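Local atomic coordinates of Beta/alpha-amylase (PDB entry 3VOC), a protein that hydrolyses alpha-1,4-glucosidic bonds of starch, its beta-amylase part, represented by this chain, removing maltose units from the non-reducing chain ends. Residues E163-Y169 / K279-W285; N118-L122 / G158-G162. One frame throughout, in Å; residues are numbered along the deposited sequence.

Contact 1 (E163-Y169 / K279-W285)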
loop_
_atom_site.group_PDB
_atom_site.type_symbol
_atom_site.label_atom_id
_atom_site.label_comp_id
_atom_site.label_asym_id
_atom_site.label_seq_id
_atom_site.Cartn_x
_atom_site.Cartn_y
_atom_site.Cartn_z
ATOM N N GLU A 163 0.766 -1.680 0.112
ATOM C CA GLU A 163 0.812 -0.440 -0.644
ATOM C C GLU A 163 0.931 -0.697 -2.129
ATOM O O GLU A 163 1.638 -1.609 -2.554
ATOM C CB GLU A 163 2.001 0.396 -0.164
ATOM C CG GLU A 163 1.864 0.809 1.295
ATOM C CD GLU A 163 3.112 1.511 1.835
ATOM O OE1 GLU A 163 4.218 1.367 1.251
ATOM O OE2 GLU A 163 2.968 2.228 2.845
ATOM N N LEU A 164 0.249 0.107 -2.934
ATOM C CA LEU A 164 0.401 -0.020 -4.375
ATOM C C LEU A 164 1.740 0.591 -4.790
ATOM O O LEU A 164 1.838 1.796 -5.080
ATOM C CB LEU A 164 -0.779 0.626 -5.117
ATOM C CG LEU A 164 -0.795 0.575 -6.649
ATOM C CD1 LEU A 164 -1.263 -0.798 -7.165
ATOM C CD2 LEU A 164 -1.701 1.669 -7.209
ATOM N N ARG A 165 2.771 -0.248 -4.814
ATOM C CA ARG A 165 4.114 0.179 -5.197
ATOM C C ARG A 165 4.950 -1.047 -5.525
ATOM O O ARG A 165 4.509 -2.183 -5.301
ATOM C CB ARG A 165 4.792 0.985 -4.071
ATOM C CG ARG A 165 5.028 0.187 -2.773
ATOM C CD ARG A 165 6.027 0.913 -1.881
ATOM N NE ARG A 165 6.138 0.327 -0.543
ATOM C CZ ARG A 165 7.010 -0.616 -0.192
ATOM N NH1 ARG A 165 7.850 -1.145 -1.093
ATOM N NH2 ARG A 165 7.034 -1.048 1.068
ATOM N N TYR A 166 6.148 -0.807 -6.054
ATOM C CA TYR A 166 7.167 -1.837 -6.200
ATOM C C TYR A 166 7.902 -2.020 -4.884
ATOM O O TYR A 166 7.876 -1.118 -4.062
ATOM C CB TYR A 166 8.164 -1.427 -7.272
ATOM C CG TYR A 166 7.565 -1.462 -8.662
ATOM C CD1 TYR A 166 7.535 -2.657 -9.393
ATOM C CD2 TYR A 166 7.044 -0.306 -9.249
ATOM C CE1 TYR A 166 6.989 -2.714 -10.669
ATOM C CE2 TYR A 166 6.480 -0.345 -10.531
ATOM C CZ TYR A 166 6.467 -1.559 -11.237
ATOM O OH TYR A 166 5.943 -1.624 -12.514
ATOM N N PRO A 167 8.569 -3.177 -4.683
ATOM C CA PRO A 167 9.336 -3.410 -3.459
ATOM C C PRO A 167 10.715 -2.732 -3.546
ATOM O O PRO A 167 11.760 -3.392 -3.476
ATOM C CB PRO A 167 9.482 -4.925 -3.433
ATOM C CG PRO A 167 9.575 -5.296 -4.903
ATOM C CD PRO A 167 8.539 -4.381 -5.545
ATOM N N SER A 168 10.692 -1.417 -3.679
ATOM C CA SER A 168 11.854 -0.661 -4.132
ATOM C C SER A 168 12.872 -0.406 -3.034
ATOM O O SER A 168 14.041 -0.171 -3.331
ATOM C CB SER A 168 11.393 0.668 -4.725
ATOM O OG SER A 168 10.613 1.375 -3.774
ATOM N N TYR A 169 12.423 -0.421 -1.782
ATOM C CA TYR A 169 13.331 -0.245 -0.649
ATOM C C TYR A 169 13.170 -1.420 0.325
ATOM O O TYR A 169 12.076 -1.681 0.838
ATOM C CB TYR A 169 13.139 1.139 0.014
ATOM C CG TYR A 169 11.845 1.300 0.809
ATOM C CD1 TYR A 169 10.634 1.649 0.187
ATOM C CD2 TYR A 169 11.843 1.101 2.191
ATOM C CE1 TYR A 169 9.449 1.782 0.946
ATOM C CE2 TYR A 169 10.694 1.236 2.942
ATOM C CZ TYR A 169 9.504 1.576 2.324
ATOM O OH TYR A 169 8.391 1.700 3.117
ATOM N N LYS A 279 -3.960 1.743 -0.825
ATOM C CA LYS A 279 -3.010 2.678 -0.232
ATOM C C LYS A 279 -1.861 3.035 -1.161
ATOM O O LYS A 279 -1.267 2.166 -1.812
ATOM C CB LYS A 279 -2.458 2.104 1.072
ATOM C CG LYS A 279 -3.559 1.543 1.999
ATOM C CD LYS A 279 -3.037 0.995 3.347
ATOM C CE LYS A 279 -4.217 0.530 4.229
ATOM N NZ LYS A 279 -3.828 0.223 5.654
ATOM N N ILE A 280 -1.556 4.329 -1.203
ATOM C CA ILE A 280 -0.350 4.807 -1.861
ATOM C C ILE A 280 0.710 5.008 -0.780
ATOM O O ILE A 280 0.415 5.542 0.297
ATOM C CB ILE A 280 -0.636 6.104 -2.668
ATOM C CG1 ILE A 280 -1.542 5.786 -3.875
ATOM C CG2 ILE A 280 0.684 6.793 -3.148
ATOM C CD1 ILE A 280 -1.900 7.034 -4.730
ATOM N N SER A 281 1.927 4.548 -1.065
ATOM C CA SER A 281 3.057 4.655 -0.164
ATOM C C SER A 281 3.476 6.110 0.015
ATOM O O SER A 281 3.398 6.899 -0.933
ATOM C CB SER A 281 4.240 3.884 -0.761
ATOM O OG SER A 281 5.319 3.784 0.160
ATOM N N GLY A 282 3.974 6.440 1.205
ATOM C CA GLY A 282 4.543 7.760 1.459
ATOM C C GLY A 282 6.059 7.713 1.319
ATOM O O GLY A 282 6.769 7.451 2.298
ATOM N N LEU A 283 6.550 7.973 0.111
ATOM C CA LEU A 283 7.975 7.838 -0.184
ATOM C C LEU A 283 8.608 9.230 -0.091
ATOM O O LEU A 283 8.992 9.840 -1.095
ATOM C CB LEU A 283 8.165 7.154 -1.543
ATOM C CG LEU A 283 7.557 5.733 -1.625
ATOM C CD1 LEU A 283 7.593 5.222 -3.059
ATOM C CD2 LEU A 283 8.346 4.764 -0.706
ATOM N N HIS A 284 8.666 9.717 1.151
ATOM C CA HIS A 284 8.881 11.119 1.479
ATOM C C HIS A 284 10.349 11.560 1.454
ATOM O O HIS A 284 10.632 12.751 1.573
ATOM C CB HIS A 284 8.272 11.444 2.860
ATOM C CG HIS A 284 8.833 10.618 3.983
ATOM N ND1 HIS A 284 10.039 10.902 4.593
ATOM C CD2 HIS A 284 8.351 9.513 4.603
ATOM C CE1 HIS A 284 10.281 10.001 5.530
ATOM N NE2 HIS A 284 9.274 9.145 5.555
ATOM N N TRP A 285 11.268 10.615 1.306
ATOM C CA TRP A 285 12.697 10.952 1.351
ATOM C C TRP A 285 13.308 11.037 -0.046
ATOM O O TRP A 285 12.771 10.460 -0.997
ATOM C CB TRP A 285 13.453 9.988 2.268
ATOM C CG TRP A 285 13.409 8.529 1.906
ATOM C CD1 TRP A 285 14.401 7.810 1.301
ATOM C CD2 TRP A 285 12.356 7.589 2.197
ATOM N NE1 TRP A 285 14.016 6.493 1.171
ATOM C CE2 TRP A 285 12.773 6.331 1.718
ATOM C CE3 TRP A 285 11.098 7.695 2.809
ATOM C CZ2 TRP A 285 11.974 5.180 1.818
ATOM C CZ3 TRP A 285 10.294 6.541 2.911
ATOM C CH2 TRP A 285 10.743 5.308 2.411
HETATM O O HOH W 1 4.388 4.489 3.197
#
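Segment 163-169, after barrel strand 153-156, and segment 279-285, running from the end of strand 275-279 into its loop, start out side by side and then diverge: Glu163 and Lys279 have their CA atoms 4.9 Å apart, Leu164 and Ile280 5.5 Å, while Tyr169 and Leu283 are already 9.7 Å apart. One nearly straight backbone hydrogen bond, Leu164 N to Lys279 O (2.8 Å), ties them at the narrow end. Close by lies the carboxylate of Glu163, predicted to be the proton donor. Glu163 OE1 accepts from Ser281 OG (2.9 Å) and from Arg165 NE in a 2.8 Å salt bridge; Glu163 OE2 takes a hydrogen bond from water 1 (2.7 Å), which in turn accepts from Gly282 N. Where the loops part, apolar side chains fill the gap: the edge of the Trp285 six-membered ring meets the face of Tyr169 in a T-shaped pair, planes at 90° and centroids 5.1 Å apart, and Leu283 CD2 touches Tyr169 CE1 at 3.6 Å. Lys279, a probable substrate binder, turns its amine away to a salt bridge with Glu359, the likely proton acceptor. Donors thus hold both Glu163 oxygens, consistent with a fixed, charged carboxylate in this substrate-free model.

Contact 2 (N118-L122 / G158-G162)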
loop_
_atom_site.group_PDB
_atom_site.type_symbol
_atom_site.label_atom_id
_atom_site.label_comp_id
_atom_site.label_asym_id
_atom_site.label_seq_id
_atom_site.Cartn_x
_atom_site.Cartn_y
_atom_site.Cartn_z
ATOM N N ASN A 118 12.820 -10.253 -4.981
ATOM C CA ASN A 118 11.934 -9.901 -3.863
ATOM C C ASN A 118 10.579 -10.585 -4.062
ATOM O O ASN A 118 10.057 -10.618 -5.173
ATOM C CB ASN A 118 11.843 -8.362 -3.736
ATOM C CG ASN A 118 10.832 -7.890 -2.672
ATOM O OD1 ASN A 118 9.634 -8.138 -2.795
ATOM N ND2 ASN A 118 11.316 -7.158 -1.657
ATOM N N SER A 119 10.038 -11.178 -2.996
ATOM C CA SER A 119 8.750 -11.887 -3.070
ATOM C C SER A 119 7.759 -11.357 -2.025
ATOM O O SER A 119 6.971 -12.113 -1.478
ATOM C CB SER A 119 8.978 -13.390 -2.876
ATOM O OG SER A 119 9.529 -13.612 -1.587
ATOM N N GLU A 120 7.799 -10.053 -1.750
ATOM C CA GLU A 120 6.874 -9.430 -0.784
ATOM C C GLU A 120 5.416 -9.478 -1.228
ATOM O O GLU A 120 4.509 -9.459 -0.402
ATOM C CB GLU A 120 7.255 -7.974 -0.548
ATOM C CG GLU A 120 8.429 -7.754 0.391
ATOM C CD GLU A 120 8.588 -6.281 0.683
ATOM O OE1 GLU A 120 9.320 -5.608 -0.085
ATOM O OE2 GLU A 120 7.935 -5.786 1.626
ATOM N N ALA A 121 5.191 -9.513 -2.537
ATOM C CA ALA A 121 3.850 -9.674 -3.092
ATOM C C ALA A 121 4.024 -10.240 -4.485
ATOM O O ALA A 121 5.119 -10.145 -5.060
ATOM C CB ALA A 121 3.118 -8.326 -3.138
ATOM N N LEU A 122 2.954 -10.821 -5.033
ATOM C CA LEU A 122 2.995 -11.320 -6.409
ATOM C C LEU A 122 3.148 -10.169 -7.376
ATOM O O LEU A 122 2.566 -9.107 -7.168
ATOM C CB LEU A 122 1.714 -12.087 -6.749
ATOM C CG LEU A 122 1.441 -13.360 -5.949
ATOM C CD1 LEU A 122 0.110 -13.948 -6.393
ATOM C CD2 LEU A 122 2.574 -14.354 -6.189
ATOM N N GLY A 158 -2.281 -3.492 -2.565
ATOM C CA GLY A 158 -1.796 -3.311 -3.940
ATOM C C GLY A 158 -0.357 -3.749 -4.160
ATOM O O GLY A 158 0.155 -3.649 -5.271
ATOM N N GLY A 159 0.300 -4.218 -3.107
ATOM C CA GLY A 159 1.697 -4.658 -3.200
ATOM C C GLY A 159 2.375 -4.733 -1.841
ATOM O O GLY A 159 1.692 -4.870 -0.809
ATOM N N PRO A 160 3.720 -4.670 -1.829
ATOM C CA PRO A 160 4.494 -4.811 -0.594
ATOM C C PRO A 160 3.969 -3.901 0.503
ATOM O O PRO A 160 3.585 -2.740 0.248
ATOM C CB PRO A 160 5.906 -4.385 -1.004
ATOM C CG PRO A 160 5.959 -4.680 -2.523
ATOM C CD PRO A 160 4.582 -4.381 -2.998
ATOM N N SER A 161 3.946 -4.436 1.720
ATOM C CA SER A 161 3.446 -3.698 2.898
ATOM C C SER A 161 2.043 -3.113 2.737
ATOM O O SER A 161 1.713 -2.108 3.369
ATOM C CB SER A 161 4.448 -2.609 3.331
ATOM O OG SER A 161 5.645 -3.211 3.809
ATOM N N GLY A 162 1.211 -3.747 1.918
ATOM C CA GLY A 162 -0.149 -3.278 1.702
ATOM C C GLY A 162 -0.275 -2.005 0.876
ATOM O O GLY A 162 -1.317 -1.349 0.902
HETATM O O HOH W 2 5.238 -6.805 2.151
HETATM O O HOH W 3 7.983 -3.250 2.384
#
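Glu120 lays its carboxylate against the pyrrolidine ring of Pro160, OE2 coming within 3.6 Å of Pro160 CB. This is loop against loop at the C-terminal mouth of the (beta/alpha)8 barrel: 118-122 belongs to the long excursion between the third barrel strand, 73-79, and helix 127-144, and 158-162 follows the fourth strand, 153-156. The approach is closest at Glu120 and Pro160, whose CA atoms are 5.2 Å apart, yet no direct hydrogen bond crosses. Within 118-122 the glutamate is steadied by Asn118, which forms an Asx turn by accepting Glu120 N at OD1 (2.9 Å) and donates through ND2 to Glu120 OE1 (3.0 Å). That leaves OE2 facing the other loop. Next along the chain, Ala121 CB rests on the Gly159-Pro160 peptide, 3.9 Å from both Gly159 C and Pro160 N, and 4.2 Å from Pro160 CD. Gly159 has an extended backbone with positive phi, and a CB there would run into the proline ring, so glycine suits the position. Ala121 also lies close to His81, a probable substrate-binding residue, which puts this small apolar patch at the border of the active-site cleft. Two waters make the polar link: both donate to Glu120 OE2, water 2 at 2.9 Å while accepting from Ser161 N at 2.7 Å, and water 3 at 2.6 Å while lying 2.7 Å from Ser161 OG.

How the contacts relate
Both contacts are largely buried at the mouth of the barrel, their centres 10 Å apart, and they share the loop after strand 153-156: residues 158-162 lean on the third-strand excursion in contact 2, and 163-169 continue to the fifth-strand loop in contact 1. Contact 1 is the larger (392 against 171 Å²) and joins its loops by direct hydrogen bonds round the predicted acid and aromatic packing further along; contact 2, which includes exposed Ser161, relies on van der Waals touch and bridging water. They also meet each other: Pro167 CB lies 3.4 Å from Glu120 OE1, and Arg165 O 3.2 Å from Pro160 CD, so three successive barrel loops pack together beside the catalytic centre.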